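Local atomic coordinates of hypothetical protein TM1553 (Thermotoga maritima, PDB entry 1VRM), a protein that probably transfers FMN from FAD onto target proteins in a metal-dependent reaction, as other members of the ApbE family do. Residues V30-S35 against T43-I48; A91-A96 against V143-K148; R260-V265 against V284-D289. All coordinates share one frame; numbering follows the deposited sequence. Where two conformers were deposited one is given.

The three contacts follow one another along the chain, each closing before the next opens. Contacts 1 and 3 both pair a strand of the large antiparallel sheet with a helix: strand 28-35, second across that sheet, with helix 41-58, and strand 262-269, sixth across it, with helix 272-296. They lie on opposite sides of the chain's centre, about 34 Å apart, centre to centre. Contact 2 instead joins helix 83-98 to strand 143-146 of a small three-stranded sheet. Its nearest atoms come to about 8 Å from those of contact 3, and Phe95 on helix 83-98 packs against helix 272-296. Together the contacts tie helices to both sheets of this ApbE-family protein.

Contact 1: residues V30-S35 against T43-I48; sequences VRIVVS and TIAEAI
Ile32 and Val34 meet Ile44, Ala45 and Ile48 with no aromatic ring, side-chain amide or carboxylate between them; the flat group touched is the peptide carbonyl of Ala45, whose O lies 3.7 Å from Ile32 CD1. Branched aliphatic residues suit the strand, and a small alanine lets it come close to the helix: Ala45 CB rests 3.8 Å from Ile32 CG2. With chi1 at -61°, Ile32 sets CG2 against this alanine and sends CG1 and CD1 along Ile48, where CD1 reaches Ile48 CG2 at 3.8 Å. The two isoleucine side chains lie alongside each other, running in opposite senses. Val34 was deposited in two conformers; in the one described, CG2 lies 4.0 Å from Ile44 CG2, a contact that may be only part-time. An alanine in place of Ile32 lacks CG2 as well as the CG1-CD1 arm, and is likely to leave gaps beside Ala45 CB and Ile48 CG2. The N-to-C directions of the two segments make an angle of 149°, roughly antiparallel, and their axes approach to 8.6 Å. Strand 28-35 lies between strands 19-25 and 186-191; Ala45 also touches Tyr19 and Leu21 of the former, while Ile44 and Ile48 pack on Ala178 and Ala174 of helix 166-181.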
loop_
_atom_site.group_PDB
_atom_site.type_symbol
_atom_site.label_atom_id
_atom_site.label_comp_id
_atom_site.label_asym_id
_atom_site.label_seq_id
_atom_site.Cartn_x
_atom_site.Cartn_y
_atom_site.Cartn_z
ATOM N N VAL A 30 13.612 -0.818 -1.044
ATOM C CA VAL A 30 13.459 0.295 -0.117
ATOM C C VAL A 30 14.692 1.176 -0.157
ATOM O O VAL A 30 15.790 0.700 -0.465
ATOM C CB VAL A 30 13.147 -0.166 1.323
ATOM C CG1 VAL A 30 11.909 -1.055 1.345
ATOM C CG2 VAL A 30 14.295 -0.902 1.940
ATOM N N ARG A 31 14.507 2.453 0.147
ATOM C CA ARG A 31 15.568 3.435 0.162
ATOM C C ARG A 31 15.323 4.336 1.356
ATOM O O ARG A 31 14.194 4.839 1.567
ATOM C CB ARG A 31 15.568 4.187 -1.149
ATOM C CG ARG A 31 16.564 5.268 -1.289
ATOM C CD ARG A 31 16.296 5.835 -2.662
ATOM N NE ARG A 31 17.265 6.829 -2.981
ATOM C CZ ARG A 31 17.106 7.739 -3.916
ATOM N NH1 ARG A 31 15.974 7.798 -4.611
ATOM N NH2 ARG A 31 18.086 8.605 -4.122
ATOM N N ILE A 32 16.336 4.522 2.169
ATOM C CA ILE A 32 16.199 5.292 3.376
ATOM C C ILE A 32 17.237 6.420 3.275
ATOM O O ILE A 32 18.406 6.134 3.109
ATOM C CB ILE A 32 16.490 4.412 4.591
ATOM C CG1 ILE A 32 15.520 3.215 4.707
ATOM C CG2 ILE A 32 16.462 5.242 5.879
ATOM C CD1 ILE A 32 16.115 2.032 5.426
ATOM N N VAL A 33 16.819 7.673 3.336
ATOM C CA VAL A 33 17.723 8.809 3.105
ATOM C C VAL A 33 17.510 9.732 4.289
ATOM O O VAL A 33 16.396 10.201 4.547
ATOM C CB VAL A 33 17.414 9.530 1.825
ATOM C CG1 VAL A 33 18.175 10.825 1.737
ATOM C CG2 VAL A 33 17.667 8.615 0.643
ATOM N N VAL A 34 18.574 9.925 5.062
ATOM C CA VAL A 34 18.467 10.571 6.367
ATOM C C VAL A 34 19.656 11.467 6.623
ATOM O O VAL A 34 20.791 11.134 6.316
ATOM C CB VAL A 34 18.135 9.569 7.518
ATOM C CG1 VAL A 34 19.254 8.602 7.774
ATOM C CG2 VAL A 34 17.681 10.324 8.757
ATOM N N SER A 35 19.351 12.619 7.230
ATOM C CA SER A 35 20.376 13.535 7.754
ATOM C C SER A 35 20.067 13.848 9.203
ATOM O O SER A 35 18.929 14.096 9.546
ATOM C CB SER A 35 20.420 14.805 6.932
ATOM O OG SER A 35 21.310 15.785 7.499
ATOM N N THR A 43 22.893 4.929 11.993
ATOM C CA THR A 43 22.144 4.327 13.106
ATOM C C THR A 43 20.622 4.475 12.886
ATOM O O THR A 43 19.866 3.518 12.990
ATOM C CB THR A 43 22.512 4.941 14.471
ATOM O OG1 THR A 43 23.899 4.677 14.771
ATOM C CG2 THR A 43 21.637 4.401 15.617
ATOM N N ILE A 44 20.186 5.692 12.580
ATOM C CA ILE A 44 18.760 5.910 12.285
ATOM C C ILE A 44 18.313 5.038 11.107
ATOM O O ILE A 44 17.314 4.325 11.179
ATOM C CB ILE A 44 18.468 7.388 11.967
ATOM C CG1 ILE A 44 18.922 8.282 13.143
ATOM C CG2 ILE A 44 17.001 7.573 11.578
ATOM C CD1 ILE A 44 18.789 9.754 12.955
ATOM N N ALA A 45 19.056 5.010 10.003
ATOM C CA ALA A 45 18.709 4.178 8.865
ATOM C C ALA A 45 18.651 2.685 9.194
ATOM O O ALA A 45 17.787 1.958 8.713
ATOM C CB ALA A 45 19.651 4.458 7.713
ATOM N N GLU A 46 19.633 2.198 9.951
ATOM C CA GLU A 46 19.651 0.784 10.358
ATOM C C GLU A 46 18.389 0.433 11.168
ATOM O O GLU A 46 17.777 -0.607 10.916
ATOM C CB GLU A 46 20.894 0.469 11.184
ATOM C CG GLU A 46 20.939 -0.949 11.827
ATOM C CD GLU A 46 20.796 -2.151 10.880
ATOM O OE1 GLU A 46 21.261 -2.070 9.706
ATOM O OE2 GLU A 46 20.269 -3.228 11.360
ATOM N N ALA A 47 18.035 1.289 12.100
ATOM C CA ALA A 47 16.810 1.117 12.922
ATOM C C ALA A 47 15.585 1.019 12.031
ATOM O O ALA A 47 14.709 0.171 12.246
ATOM C CB ALA A 47 16.628 2.248 13.844
ATOM N N ILE A 48 15.518 1.924 11.074
ATOM C CA ILE A 48 14.387 1.964 10.142
ATOM C C ILE A 48 14.314 0.681 9.298
ATOM O O ILE A 48 13.272 0.041 9.178
ATOM C CB ILE A 48 14.476 3.191 9.230
ATOM C CG1 ILE A 48 14.154 4.454 9.994
ATOM C CG2 ILE A 48 13.529 3.004 8.041
ATOM C CD1 ILE A 48 14.448 5.717 9.264
#

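Contact 2: residues A91-A96 against V143-K148; sequences AACAFA and VLFDDK
A cysteine sulfur-aromatic contact joins helix 83-98 to strand 143-146, an outermost strand of a small three-stranded antiparallel sheet. Within residues 91-96, Cys93 is the residue that touches the strand. Its SG meets the rim of the Phe145 ring, 3.9 Å from CZ. The direction from the ring centroid to the sulfur, 5.2 Å away, is 85° off the ring normal, so the sulfur sits almost in the ring plane, beside the edge carbons and not over a face. The polarisable sulfur can rest against ring C-H groups in this way, and the short cysteine side chain lets helix and strand come near. The torsion of Cys93 (chi1 -67°) carries SG opposite the carbonyl carbon and out from the helix toward the strand.

The same sulfur also lies 4.1 Å from Val143 CB, and so settles between two strand residues. Val143 and Phe145 are two apart along an extended chain, which brings both side chains to one side of the strand; Leu144 between them packs elsewhere, on Trp78 and Met153. The beta-branched valine fits the strand, and the long reach of phenylalanine bridges to the helix.

Around this core, Val143 and Phe145 both touch Ile89, one turn back on helix 83-98, and Val152 of the partner strand 151-154. Just past the strand, Asp147 adds a polar tie to the same helix, through a salt bridge to Lys90 and a hydrogen bond to Tyr86, while elsewhere on the helix Phe95 packs against helix 272-296.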
loop_
_atom_site.group_PDB
_atom_site.type_symbol
_atom_site.label_atom_id
_atom_site.label_comp_id
_atom_site.label_asym_id
_atom_site.label_seq_id
_atom_site.Cartn_x
_atom_site.Cartn_y
_atom_site.Cartn_z
ATOM N N ALA A 91 -7.594 -0.770 11.284
ATOM C CA ALA A 91 -7.416 0.334 10.338
ATOM C C ALA A 91 -7.695 -0.099 8.894
ATOM O O ALA A 91 -8.342 0.597 8.137
ATOM C CB ALA A 91 -6.067 0.937 10.465
ATOM N N ALA A 92 -7.218 -1.282 8.523
ATOM C CA ALA A 92 -7.425 -1.779 7.181
ATOM C C ALA A 92 -8.916 -1.993 6.944
ATOM O O ALA A 92 -9.461 -1.640 5.907
ATOM C CB ALA A 92 -6.632 -3.084 6.974
ATOM N N CYS A 93 -9.584 -2.570 7.928
ATOM C CA CYS A 93 -11.042 -2.724 7.803
ATOM C C CYS A 93 -11.755 -1.354 7.776
ATOM O O CYS A 93 -12.717 -1.204 7.055
ATOM C CB CYS A 93 -11.606 -3.643 8.883
ATOM S SG CYS A 93 -11.030 -5.355 8.646
ATOM N N ALA A 94 -11.243 -0.354 8.486
ATOM C CA ALA A 94 -11.838 0.984 8.439
ATOM C C ALA A 94 -11.669 1.634 7.065
ATOM O O ALA A 94 -12.598 2.301 6.580
ATOM C CB ALA A 94 -11.257 1.826 9.504
ATOM N N PHE A 95 -10.552 1.377 6.396
ATOM C CA PHE A 95 -10.428 1.832 4.994
ATOM C C PHE A 95 -11.362 1.101 4.043
ATOM O O PHE A 95 -11.819 1.669 3.068
ATOM C CB PHE A 95 -8.988 1.756 4.487
ATOM C CG PHE A 95 -8.101 2.889 4.954
ATOM C CD1 PHE A 95 -8.230 4.153 4.407
ATOM C CD2 PHE A 95 -7.131 2.677 5.919
ATOM C CE1 PHE A 95 -7.377 5.205 4.841
ATOM C CE2 PHE A 95 -6.304 3.695 6.338
ATOM C CZ PHE A 95 -6.452 4.968 5.819
ATOM N N ALA A 96 -11.584 -0.190 4.283
ATOM C CA ALA A 96 -12.513 -0.965 3.477
ATOM C C ALA A 96 -13.932 -0.377 3.618
ATOM O O ALA A 96 -14.615 -0.144 2.627
ATOM C CB ALA A 96 -12.482 -2.406 3.847
ATOM N N VAL A 143 -14.353 -10.167 8.889
ATOM C CA VAL A 143 -13.371 -10.058 9.979
ATOM C C VAL A 143 -14.058 -9.485 11.199
ATOM O O VAL A 143 -14.551 -8.337 11.148
ATOM C CB VAL A 143 -12.228 -9.134 9.602
ATOM C CG1 VAL A 143 -11.116 -9.164 10.692
ATOM C CG2 VAL A 143 -11.671 -9.541 8.221
ATOM N N LEU A 144 -14.091 -10.270 12.272
ATOM C CA LEU A 144 -14.788 -9.890 13.515
ATOM C C LEU A 144 -13.765 -9.567 14.582
ATOM O O LEU A 144 -12.672 -10.163 14.622
ATOM C CB LEU A 144 -15.667 -11.029 14.003
ATOM C CG LEU A 144 -16.594 -11.639 12.945
ATOM C CD1 LEU A 144 -17.496 -12.694 13.563
ATOM C CD2 LEU A 144 -17.400 -10.567 12.237
ATOM N N PHE A 145 -14.141 -8.615 15.449
ATOM C CA PHE A 145 -13.255 -8.077 16.471
ATOM C C PHE A 145 -13.846 -8.241 17.850
ATOM O O PHE A 145 -15.039 -8.037 18.033
ATOM C CB PHE A 145 -13.041 -6.593 16.204
ATOM C CG PHE A 145 -12.343 -6.321 14.914
ATOM C CD1 PHE A 145 -10.986 -6.413 14.852
ATOM C CD2 PHE A 145 -13.038 -5.992 13.768
ATOM C CE1 PHE A 145 -10.302 -6.183 13.652
ATOM C CE2 PHE A 145 -12.375 -5.740 12.556
ATOM C CZ PHE A 145 -11.009 -5.868 12.500
ATOM N N ASP A 146 -12.977 -8.581 18.799
ATOM C CA ASP A 146 -13.272 -8.615 20.226
ATOM C C ASP A 146 -12.342 -7.591 20.904
ATOM O O ASP A 146 -11.225 -7.927 21.309
ATOM C CB ASP A 146 -13.041 -10.031 20.720
ATOM C CG ASP A 146 -13.202 -10.192 22.224
ATOM O OD1 ASP A 146 -13.516 -9.199 22.917
ATOM O OD2 ASP A 146 -13.016 -11.347 22.677
ATOM N N ASP A 147 -12.835 -6.360 21.068
ATOM C CA ASP A 147 -12.046 -5.323 21.747
ATOM C C ASP A 147 -11.758 -5.639 23.223
ATOM O O ASP A 147 -10.681 -5.322 23.704
ATOM C CB ASP A 147 -12.724 -3.944 21.692
ATOM C CG ASP A 147 -12.943 -3.430 20.282
ATOM O OD1 ASP A 147 -12.213 -3.809 19.336
ATOM O OD2 ASP A 147 -13.892 -2.625 20.122
ATOM N N LYS A 148 -12.694 -6.285 23.921
ATOM C CA LYS A 148 -12.508 -6.671 25.348
ATOM C C LYS A 148 -11.199 -7.465 25.523
ATOM O O LYS A 148 -10.332 -7.108 26.317
ATOM C CB LYS A 148 -13.694 -7.524 25.812
ATOM C CG LYS A 148 -13.798 -7.796 27.323
ATOM C CD LYS A 148 -14.532 -9.109 27.600
#

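Contact 3: residues R260-V265 against V284-D289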
loop_
_atom_site.group_PDB
_atom_site.type_symbol
_atom_site.label_atom_id
_atom_site.label_comp_id
_atom_site.label_asym_id
_atom_site.label_seq_id
_atom_site.Cartn_x
_atom_site.Cartn_y
_atom_site.Cartn_z
ATOM N N ARG A 260 -9.556 -3.127 -14.220
ATOM C CA ARG A 260 -9.211 -2.720 -15.574
ATOM C C ARG A 260 -9.460 -1.243 -15.854
ATOM O O ARG A 260 -10.100 -0.561 -15.041
ATOM C CB ARG A 260 -9.981 -3.574 -16.589
ATOM C CG ARG A 260 -9.755 -5.107 -16.410
ATOM C CD ARG A 260 -8.298 -5.459 -16.559
ATOM N NE ARG A 260 -8.055 -6.900 -16.669
ATOM C CZ ARG A 260 -6.840 -7.418 -16.812
ATOM N NH1 ARG A 260 -5.783 -6.629 -16.842
ATOM N NH2 ARG A 260 -6.677 -8.730 -16.894
ATOM N N GLY A 261 -8.904 -0.723 -16.951
ATOM C CA GLY A 261 -9.224 0.637 -17.346
ATOM C C GLY A 261 -8.273 1.695 -16.826
ATOM O O GLY A 261 -8.363 2.855 -17.228
ATOM N N VAL A 262 -7.301 1.275 -16.014
ATOM C CA VAL A 262 -6.417 2.207 -15.288
ATOM C C VAL A 262 -4.977 1.681 -15.286
ATOM O O VAL A 262 -4.738 0.493 -15.049
ATOM C CB VAL A 262 -6.887 2.382 -13.802
ATOM C CG1 VAL A 262 -6.015 3.434 -13.089
ATOM C CG2 VAL A 262 -8.335 2.753 -13.731
ATOM N N TRP A 263 -4.004 2.536 -15.594
ATOM C CA TRP A 263 -2.616 2.167 -15.550
ATOM C C TRP A 263 -1.957 2.504 -14.206
ATOM O O TRP A 263 -1.170 1.709 -13.648
ATOM C CB TRP A 263 -1.831 2.771 -16.703
ATOM C CG TRP A 263 -2.116 2.119 -18.047
ATOM C CD1 TRP A 263 -2.758 0.939 -18.287
ATOM C CD2 TRP A 263 -1.682 2.602 -19.336
ATOM N NE1 TRP A 263 -2.780 0.679 -19.652
ATOM C CE2 TRP A 263 -2.110 1.675 -20.304
ATOM C CE3 TRP A 263 -0.956 3.705 -19.741
ATOM C CZ2 TRP A 263 -1.846 1.851 -21.671
ATOM C CZ3 TRP A 263 -0.696 3.870 -21.113
ATOM C CH2 TRP A 263 -1.145 2.961 -22.033
ATOM N N SER A 264 -2.262 3.683 -13.676
ATOM C CA SER A 264 -1.770 4.029 -12.328
ATOM C C SER A 264 -2.581 5.089 -11.636
ATOM O O SER A 264 -3.305 5.863 -12.274
ATOM C CB SER A 264 -0.317 4.446 -12.356
ATOM O OG SER A 264 -0.146 5.656 -13.045
ATOM N N VAL A 265 -2.507 5.084 -10.310
ATOM C CA VAL A 265 -3.119 6.147 -9.515
ATOM C C VAL A 265 -2.082 6.535 -8.461
ATOM O O VAL A 265 -1.543 5.656 -7.788
ATOM C CB VAL A 265 -4.381 5.673 -8.777
ATOM C CG1 VAL A 265 -4.861 6.733 -7.770
ATOM C CG2 VAL A 265 -5.508 5.269 -9.750
ATOM N N VAL A 284 -8.931 0.738 -8.234
ATOM C CA VAL A 284 -10.103 -0.082 -8.447
ATOM C C VAL A 284 -11.317 0.737 -8.879
ATOM O O VAL A 284 -12.089 0.292 -9.695
ATOM C CB VAL A 284 -10.447 -0.895 -7.185
ATOM C CG1 VAL A 284 -11.832 -1.554 -7.301
ATOM C CG2 VAL A 284 -9.318 -1.888 -6.822
HETATM N N MSE A 285 -11.525 1.906 -8.287
HETATM C CA MSE A 285 -12.723 2.682 -8.571
HETATM C C MSE A 285 -12.625 3.493 -9.865
HETATM O O MSE A 285 -13.657 3.844 -10.447
HETATM C CB MSE A 285 -12.981 3.613 -7.390
HETATM C CG MSE A 285 -13.421 2.851 -6.178
HETATM SE SE MSE A 285 -13.743 4.050 -4.655
HETATM C CE MSE A 285 -15.625 4.670 -5.333
ATOM N N ALA A 286 -11.415 3.840 -10.266
ATOM C CA ALA A 286 -11.241 4.807 -11.386
ATOM C C ALA A 286 -11.582 4.196 -12.750
ATOM O O ALA A 286 -11.840 4.917 -13.721
ATOM C CB ALA A 286 -9.860 5.372 -11.410
ATOM N N GLY A 287 -11.558 2.876 -12.850
ATOM C CA GLY A 287 -11.936 2.251 -14.103
ATOM C C GLY A 287 -13.437 2.239 -14.312
ATOM O O GLY A 287 -13.896 1.913 -15.401
ATOM N N LYS A 288 -14.212 2.618 -13.301
ATOM C CA LYS A 288 -15.668 2.687 -13.424
ATOM C C LYS A 288 -16.186 4.131 -13.615
ATOM O O LYS A 288 -17.046 4.368 -14.450
ATOM C CB LYS A 288 -16.322 2.072 -12.202
ATOM C CG LYS A 288 -15.898 0.611 -11.957
ATOM C CD LYS A 288 -15.998 0.222 -10.508
ATOM C CE LYS A 288 -15.342 -1.150 -10.299
ATOM N NZ LYS A 288 -15.347 -1.517 -8.881
ATOM N N ASP A 289 -15.714 5.062 -12.790
ATOM C CA ASP A 289 -16.123 6.487 -12.924
ATOM C C ASP A 289 -14.947 7.352 -12.466
ATOM O O ASP A 289 -14.886 7.802 -11.308
ATOM C CB ASP A 289 -17.422 6.742 -12.138
ATOM C CG ASP A 289 -18.025 8.137 -12.397
ATOM O OD1 ASP A 289 -17.316 9.008 -12.960
ATOM O OD2 ASP A 289 -19.206 8.334 -12.067
HETATM O O HOH W 1 -10.365 0.109 -12.314
HETATM O O HOH W 2 -12.697 -0.398 -17.199
#
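The carbonyl O of Arg260 faces Gly287 and is gripped from several directions. Water 1 donates to Arg260 O at 2.8 Å, although this water has more acceptors within reach than protons to give, and the bond may be shared. The same water accepts a weak hydrogen bond from Gly287 N, 3.1 Å away. Water 2 makes a second bridge: it donates to Gly287 O at 3.2 Å and, weakly, to Arg260 O. Between the two bridges the segments touch directly, for Gly287 CA lies 3.5 Å from Arg260 O in a CA-H...O contact with an angle of 154° at the hydrogen. Only glycine suits this position as it stands: a CB on Gly287 would fall 2.1 Å from Arg260 O, a plain clash. Gly261 is called for by its backbone, since with phi at 93° a side chain would jam against that same carbonyl oxygen.

The segment 260-265 leads from a loop into strand 262-269 of the large antiparallel sheet. Trp263 and Ser264 both face Val307 on the neighbouring strand, a classic beta bulge within this segment, just past Val262, where the chain also turns a corner.

Val262 supplies the apolar part. Its chi1 of -176° sets CG2 beside its own backbone N, opposite the carbonyl carbon, and so onto the helix, where it meets Gly287 N at 3.3 Å and Ala286 CB at 3.8 Å. A compact valine fits against the small Ala286 and Gly287, and Phe283 of the same helix touches it too. Val262 and Ala286 also share Ile306 of strand 303-308. The guanidinium of Arg260 is held outside this contact, NH1 hydrogen-bonding to Arg246 O.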